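Local coordinates for protein polyprenyl synthetase (Zymomonas mobilis subsp. mobilis, PDB 4KKM) that probably joins isoprenoid diphosphates into longer prenyl chains, as a metal-dependent member of the farnesyl/geranylgeranyl diphosphate synthase family, at residues F83-V93 and F213-Q224. Numbering follows the deposited sequence.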
loop_
_atom_site.group_PDB
_atom_site.type_symbol
_atom_site.label_atom_id
_atom_site.label_comp_id
_atom_site.label_asym_id
_atom_site.label_seq_id
_atom_site.Cartn_x
_atom_site.Cartn_y
_atom_site.Cartn_z
ATOM N N PHE B 83 24.028 7.099 -14.095
ATOM C CA PHE B 83 23.497 7.756 -15.272
ATOM C C PHE B 83 23.334 9.230 -14.923
ATOM O O PHE B 83 23.837 9.672 -13.890
ATOM C CB PHE B 83 22.192 7.063 -15.656
ATOM C CG PHE B 83 22.281 5.555 -15.553
ATOM C CD1 PHE B 83 23.200 4.860 -16.322
ATOM C CD2 PHE B 83 21.484 4.845 -14.664
ATOM C CE1 PHE B 83 23.315 3.479 -16.233
ATOM C CE2 PHE B 83 21.592 3.456 -14.565
ATOM C CZ PHE B 83 22.510 2.776 -15.350
ATOM N N ASN B 84 22.675 10.014 -15.759
ATOM C CA ASN B 84 22.550 11.423 -15.402
ATOM C C ASN B 84 21.182 11.737 -14.833
ATOM O O ASN B 84 20.382 12.429 -15.451
ATOM C CB ASN B 84 22.903 12.359 -16.559
ATOM C CG ASN B 84 23.488 13.680 -16.072
ATOM O OD1 ASN B 84 24.008 13.763 -14.957
ATOM N ND2 ASN B 84 23.404 14.714 -16.901
ATOM N N VAL B 85 20.922 11.203 -13.645
ATOM C CA VAL B 85 19.643 11.392 -12.992
ATOM C C VAL B 85 19.716 12.533 -11.990
ATOM O O VAL B 85 20.667 12.624 -11.214
ATOM C CB VAL B 85 19.203 10.103 -12.278
ATOM C CG1 VAL B 85 17.860 10.300 -11.599
ATOM C CG2 VAL B 85 19.152 8.960 -13.280
ATOM N N ASP B 86 18.713 13.406 -12.030
ATOM C CA ASP B 86 18.569 14.490 -11.065
ATOM C C ASP B 86 18.663 13.938 -9.650
ATOM O O ASP B 86 17.933 13.014 -9.286
ATOM C CB ASP B 86 17.223 15.185 -11.266
ATOM C CG ASP B 86 16.985 16.298 -10.265
ATOM O OD1 ASP B 86 16.486 16.008 -9.157
ATOM O OD2 ASP B 86 17.286 17.465 -10.590
ATOM N N ARG B 87 19.572 14.501 -8.858
ATOM C CA ARG B 87 19.870 13.957 -7.533
ATOM C C ARG B 87 18.701 14.028 -6.556
ATOM O O ARG B 87 18.481 13.099 -5.782
ATOM C CB ARG B 87 21.108 14.630 -6.934
ATOM C CG ARG B 87 22.416 14.135 -7.527
ATOM C CD ARG B 87 23.594 14.955 -7.028
ATOM N NE ARG B 87 24.860 14.502 -7.597
ATOM C CZ ARG B 87 25.293 14.832 -8.811
ATOM N NH1 ARG B 87 24.554 15.612 -9.588
ATOM N NH2 ARG B 87 26.459 14.379 -9.250
ATOM N N GLU B 88 17.954 15.128 -6.582
ATOM C CA GLU B 88 16.808 15.259 -5.685
ATOM C C GLU B 88 15.705 14.266 -6.056
ATOM O O GLU B 88 15.055 13.690 -5.184
ATOM C CB GLU B 88 16.278 16.700 -5.680
ATOM C CG GLU B 88 15.106 16.947 -4.722
ATOM C CD GLU B 88 15.523 17.068 -3.255
ATOM O OE1 GLU B 88 16.711 16.855 -2.933
ATOM O OE2 GLU B 88 14.651 17.385 -2.416
ATOM N N ALA B 89 15.500 14.069 -7.353
ATOM C CA ALA B 89 14.526 13.094 -7.829
ATOM C C ALA B 89 14.903 11.691 -7.357
ATOM O O ALA B 89 14.056 10.954 -6.850
ATOM C CB ALA B 89 14.435 13.136 -9.338
ATOM N N ALA B 90 16.174 11.329 -7.531
ATOM C CA ALA B 90 16.686 10.048 -7.042
ATOM C C ALA B 90 16.417 9.880 -5.547
ATOM O O ALA B 90 15.971 8.820 -5.100
ATOM C CB ALA B 90 18.182 9.921 -7.337
ATOM N N LEU B 91 16.671 10.935 -4.780
ATOM C CA LEU B 91 16.401 10.904 -3.346
ATOM C C LEU B 91 14.920 10.676 -3.027
ATOM O O LEU B 91 14.590 9.976 -2.069
ATOM C CB LEU B 91 16.897 12.188 -2.673
ATOM C CG LEU B 91 18.404 12.271 -2.406
ATOM C CD1 LEU B 91 18.805 13.707 -2.070
ATOM C CD2 LEU B 91 18.791 11.315 -1.284
ATOM N N ARG B 92 14.028 11.263 -3.819
ATOM C CA ARG B 92 12.590 11.082 -3.593
ATOM C C ARG B 92 12.154 9.643 -3.873
ATOM O O ARG B 92 11.286 9.099 -3.187
ATOM C CB ARG B 92 11.770 12.055 -4.448
ATOM C CG ARG B 92 11.965 13.527 -4.092
ATOM C CD ARG B 92 10.818 14.389 -4.612
ATOM N NE ARG B 92 9.558 13.984 -3.997
ATOM C CZ ARG B 92 9.153 14.364 -2.787
ATOM N NH1 ARG B 92 9.897 15.187 -2.056
ATOM N NH2 ARG B 92 7.995 13.921 -2.310
ATOM N N VAL B 93 12.749 9.035 -4.892
ATOM C CA VAL B 93 12.514 7.616 -5.147
ATOM C C VAL B 93 13.064 6.815 -3.969
ATOM O O VAL B 93 12.459 5.836 -3.535
ATOM C CB VAL B 93 13.153 7.158 -6.482
ATOM C CG1 VAL B 93 13.044 5.620 -6.670
ATOM C CG2 VAL B 93 12.531 7.922 -7.661
ATOM N N PHE B 213 14.222 -3.566 -6.582
ATOM C CA PHE B 213 13.592 -2.304 -6.957
ATOM C C PHE B 213 14.592 -1.153 -6.960
ATOM O O PHE B 213 14.579 -0.316 -7.857
ATOM C CB PHE B 213 12.437 -1.934 -6.027
ATOM C CG PHE B 213 11.904 -0.553 -6.292
ATOM C CD1 PHE B 213 11.002 -0.337 -7.320
ATOM C CD2 PHE B 213 12.356 0.533 -5.560
ATOM C CE1 PHE B 213 10.525 0.939 -7.585
ATOM C CE2 PHE B 213 11.899 1.809 -5.837
ATOM C CZ PHE B 213 10.983 2.009 -6.845
ATOM N N CYS B 214 15.440 -1.100 -5.941
ATOM C CA CYS B 214 16.417 -0.019 -5.830
ATOM C C CYS B 214 17.311 0.073 -7.063
ATOM O O CYS B 214 17.566 1.169 -7.574
ATOM C CB CYS B 214 17.280 -0.195 -4.579
ATOM S SG CYS B 214 16.379 0.007 -3.029
ATOM N N LEU B 215 17.781 -1.078 -7.533
ATOM C CA LEU B 215 18.678 -1.144 -8.691
ATOM C C LEU B 215 17.905 -0.900 -9.981
ATOM O O LEU B 215 18.358 -0.171 -10.866
ATOM C CB LEU B 215 19.397 -2.500 -8.748
ATOM C CG LEU B 215 20.734 -2.603 -7.991
ATOM C CD1 LEU B 215 21.817 -1.759 -8.660
ATOM C CD2 LEU B 215 20.578 -2.213 -6.514
ATOM N N GLU B 216 16.724 -1.501 -10.079
ATOM C CA GLU B 216 15.917 -1.347 -11.280
ATOM C C GLU B 216 15.445 0.099 -11.428
ATOM O O GLU B 216 15.351 0.622 -12.538
ATOM C CB GLU B 216 14.734 -2.319 -11.288
ATOM C CG GLU B 216 13.919 -2.271 -12.578
ATOM C CD GLU B 216 12.836 -3.341 -12.654
ATOM O OE1 GLU B 216 12.592 -4.035 -11.642
ATOM O OE2 GLU B 216 12.228 -3.488 -13.738
ATOM N N ALA B 217 15.179 0.750 -10.298
ATOM C CA ALA B 217 14.746 2.144 -10.309
ATOM C C ALA B 217 15.799 3.048 -10.944
ATOM O O ALA B 217 15.472 3.982 -11.680
ATOM C CB ALA B 217 14.417 2.613 -8.893
ATOM N N GLY B 218 17.066 2.762 -10.666
ATOM C CA GLY B 218 18.160 3.511 -11.264
ATOM C C GLY B 218 18.174 3.373 -12.772
ATOM O O GLY B 218 18.346 4.356 -13.499
ATOM N N ALA B 219 17.982 2.146 -13.244
ATOM C CA ALA B 219 17.917 1.871 -14.674
ATOM C C ALA B 219 16.725 2.571 -15.315
ATOM O O ALA B 219 16.834 3.124 -16.405
ATOM C CB ALA B 219 17.847 0.372 -14.920
ATOM N N ILE B 220 15.588 2.541 -14.625
ATOM C CA ILE B 220 14.366 3.178 -15.105
ATOM C C ILE B 220 14.529 4.701 -15.177
ATOM O O ILE B 220 14.216 5.320 -16.199
ATOM C CB ILE B 220 13.159 2.787 -14.218
ATOM C CG1 ILE B 220 12.802 1.313 -14.436
ATOM C CG2 ILE B 220 11.945 3.667 -14.508
ATOM C CD1 ILE B 220 11.801 0.764 -13.417
ATOM N N MET B 221 15.052 5.291 -14.104
ATOM C CA MET B 221 15.279 6.733 -14.051
ATOM C C MET B 221 16.310 7.152 -15.094
ATOM O O MET B 221 16.298 8.288 -15.570
ATOM C CB MET B 221 15.716 7.179 -12.645
ATOM C CG MET B 221 14.618 7.089 -11.567
ATOM S SD MET B 221 13.395 8.414 -11.692
ATOM C CE MET B 221 14.325 9.774 -10.991
ATOM N N GLY B 222 17.190 6.227 -15.462
ATOM C CA GLY B 222 18.233 6.516 -16.427
ATOM C C GLY B 222 17.882 6.155 -17.860
ATOM O O GLY B 222 18.733 6.252 -18.745
ATOM N N ARG B 223 16.638 5.732 -18.081
ATOM C CA ARG B 223 16.155 5.287 -19.395
ATOM C C ARG B 223 17.095 4.271 -20.031
ATOM O O ARG B 223 17.417 4.378 -21.210
ATOM C CB ARG B 223 15.962 6.464 -20.371
ATOM C CG ARG B 223 15.071 7.598 -19.897
ATOM C CD ARG B 223 13.911 7.109 -19.043
ATOM N NE ARG B 223 12.865 6.397 -19.781
ATOM C CZ ARG B 223 12.317 5.244 -19.392
ATOM N NH1 ARG B 223 12.728 4.640 -18.278
ATOM N NH2 ARG B 223 11.359 4.687 -20.126
ATOM N N GLN B 224 17.535 3.293 -19.248
ATOM C CA GLN B 224 18.532 2.335 -19.712
ATOM C C GLN B 224 17.917 1.120 -20.406
ATOM O O GLN B 224 16.758 0.779 -20.170
ATOM C CB GLN B 224 19.422 1.900 -18.542
ATOM C CG GLN B 224 20.214 3.051 -17.946
ATOM C CD GLN B 224 21.215 3.613 -18.935
ATOM O OE1 GLN B 224 22.086 2.895 -19.417
ATOM N NE2 GLN B 224 21.078 4.894 -19.258
#
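Gln-224 lies over one face of the Phe-83 ring, its CG above the centre in a CH-pi contact 3.5 Å from the centroid and its amide stacked over the CD1-CE1 side, the planes 10° apart. A bend at chi2 (-65°) turns the amide out over that rim, and NE2 donates to Gly-222 O (2.8 Å), which fixes its rotation. Glutamine suits this place because it offers both a flat face to the ring and an N-H to the backbone. At the ring's edge Gly-218 O sits 3.4 Å from Phe-83 CD2, near the ring plane, while Gly-222, with no side chain, lets the ring come close, its CA 4.1 Å from CD2. A Schellman motif with Arg-223 at C-prime closes helix 208-221 here, within the largely helical isoprenoid synthase fold. Residues 87-93, which begin helix 87-109, run roughly antiparallel to residues 213-221; Asp-86 is the N-cap, OD1 accepting from Ala-89 N. Between them unbranched Met-221, bent at chi2 and chi3, crosses Val-85 at about a right angle; its CE lies 3.6 Å from Val-85 CG1 and 3.7 Å from Ala-89 CB. Further along, branched Val-93 directs CG1 to Ala-217 CB (4.0 Å) and Phe-213, and CG2 to Met-221 SD.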